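Local coordinates for cytochrome oxidase subunit II (Rhodothermus marinus, PDB 1W2L), which carries, as the heme c-binding cytochrome c domain of a caa3 oxygen reductase, electrons probably bound for the copper A centre of the oxidase, at residues G9-L12 against Y13-K16. Sequence-based numbering, arbitrary orientation.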
loop_
_atom_site.group_PDB
_atom_site.type_symbol
_atom_site.label_atom_id
_atom_site.label_comp_id
_atom_site.label_asym_id
_atom_site.label_seq_id
_atom_site.Cartn_x
_atom_site.Cartn_y
_atom_site.Cartn_z
ATOM N N GLY A 9 -8.251 -9.250 2.899
ATOM C CA GLY A 9 -7.195 -8.443 2.332
ATOM C C GLY A 9 -6.195 -9.235 1.518
ATOM O O GLY A 9 -5.705 -8.768 0.499
ATOM N N ALA A 10 -5.955 -10.478 1.930
ATOM C CA ALA A 10 -5.081 -11.350 1.120
ATOM C C ALA A 10 -5.698 -11.636 -0.243
ATOM O O ALA A 10 -5.037 -11.677 -1.300
ATOM C CB ALA A 10 -4.840 -12.637 1.890
ATOM N N ARG A 11 -7.034 -11.837 -0.244
ATOM C CA ARG A 11 -7.718 -12.052 -1.510
ATOM C C ARG A 11 -7.666 -10.811 -2.401
ATOM O O ARG A 11 -7.461 -10.920 -3.596
ATOM C CB ARG A 11 -9.175 -12.452 -1.290
ATOM C CG ARG A 11 -9.392 -13.809 -0.706
ATOM C CD ARG A 11 -10.942 -14.011 -0.685
ATOM N NE ARG A 11 -11.148 -15.414 -0.451
ATOM C CZ ARG A 11 -11.716 -16.342 -1.157
ATOM N NH1 ARG A 11 -12.248 -16.059 -2.341
ATOM N NH2 ARG A 11 -11.733 -17.570 -0.630
ATOM N N LEU A 12 -7.870 -9.632 -1.833
ATOM C CA LEU A 12 -7.850 -8.379 -2.586
ATOM C C LEU A 12 -6.437 -8.073 -3.079
ATOM O O LEU A 12 -6.318 -7.502 -4.161
ATOM C CB LEU A 12 -8.360 -7.245 -1.729
ATOM C CG LEU A 12 -9.855 -7.295 -1.352
ATOM C CD1 LEU A 12 -10.132 -6.288 -0.261
ATOM C CD2 LEU A 12 -10.725 -7.059 -2.573
ATOM N N TYR A 13 -5.421 -8.430 -2.315
ATOM C CA TYR A 13 -4.039 -8.218 -2.749
ATOM C C TYR A 13 -3.811 -8.857 -4.115
ATOM O O TYR A 13 -3.068 -8.350 -4.958
ATOM C CB TYR A 13 -3.115 -8.780 -1.671
ATOM C CG TYR A 13 -1.676 -8.932 -2.094
ATOM C CD1 TYR A 13 -0.858 -7.830 -2.177
ATOM C CD2 TYR A 13 -1.157 -10.187 -2.393
ATOM C CE1 TYR A 13 0.464 -7.953 -2.561
ATOM C CE2 TYR A 13 0.168 -10.349 -2.755
ATOM C CZ TYR A 13 0.987 -9.215 -2.846
ATOM O OH TYR A 13 2.297 -9.366 -3.214
ATOM N N ARG A 14 -4.454 -10.030 -4.297
ATOM C CA ARG A 14 -4.390 -10.726 -5.566
ATOM C C ARG A 14 -5.370 -10.116 -6.559
ATOM O O ARG A 14 -5.023 -9.623 -7.654
ATOM C CB ARG A 14 -4.596 -12.238 -5.336
ATOM C CG ARG A 14 -3.388 -12.859 -4.632
ATOM C CD ARG A 14 -3.290 -14.378 -4.552
ATOM N NE ARG A 14 -4.214 -14.869 -3.568
ATOM C CZ ARG A 14 -4.485 -15.269 -2.374
ATOM N NH1 ARG A 14 -3.531 -15.274 -1.449
ATOM N NH2 ARG A 14 -5.711 -15.676 -2.028
ATOM N N GLU A 15 -6.663 -10.099 -6.224
ATOM C CA GLU A 15 -7.714 -9.738 -7.174
ATOM C C GLU A 15 -7.608 -8.320 -7.695
ATOM O O GLU A 15 -7.992 -8.073 -8.871
ATOM C CB GLU A 15 -9.085 -9.965 -6.513
ATOM C CG GLU A 15 -9.381 -11.386 -6.156
ATOM C CD GLU A 15 -10.743 -11.520 -5.507
ATOM O OE1 GLU A 15 -11.094 -10.542 -4.771
ATOM O OE2 GLU A 15 -11.379 -12.574 -5.724
ATOM N N LYS A 16 -7.161 -7.397 -6.873
ATOM C CA LYS A 16 -7.058 -5.998 -7.235
ATOM C C LYS A 16 -5.682 -5.634 -7.842
ATOM O O LYS A 16 -5.426 -4.477 -8.072
ATOM C CB LYS A 16 -7.382 -5.085 -6.045
ATOM C CG LYS A 16 -8.767 -5.315 -5.482
ATOM C CD LYS A 16 -9.789 -4.790 -6.480
ATOM C CE LYS A 16 -11.193 -4.800 -5.916
ATOM N NZ LYS A 16 -12.183 -4.425 -6.961
#
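Leu12 lays its CD2 methyl against the aliphatic stem of Lys16 one turn on, 3.9 Å from Lys16 CG, the two side chains running side by side in the same direction. Leu12 lies in the last turn of helix 5-15, the N-terminal helix of the cytochrome c fold, and Lys16 just beyond it; the helix packs on the C-terminal helix 85-96 through Leu12 against Ala90 and Leu91. A bend at chi2 (-71°) turns the Lys16 chain alongside Leu12 and brings Lys16 CE to 4.1 Å from Leu12 CD2, while the ammonium end carries on outward. Beneath this pair the backbone hydrogen bond from Lys16 N to Leu12 O, 2.8 Å, closes the last turn before Lys16 leaves helical geometry ahead of the heme-binding Cys18. The turn before it is held by a hydrogen bond from Glu15 N to Arg11 O, nearly straight with an N-H...O angle of 176°, and Glu15 CG packs against Arg11 O at 3.2 Å. Tyr13 swings CG anti to its backbone nitrogen (chi1 167°), sending the ring away from this turn to Phe94 and its hydroxyl to a hydrogen bond with the carbonyl of His22, an axial ligand of the heme iron. On the exposed flank, Arg14 N makes weak hydrogen bonds to both Ala10 O and Arg11 O. The Arg14 side chain curls back until Ala10 O sits over the centre of one guanidinium face, 3.8 Å above its plane.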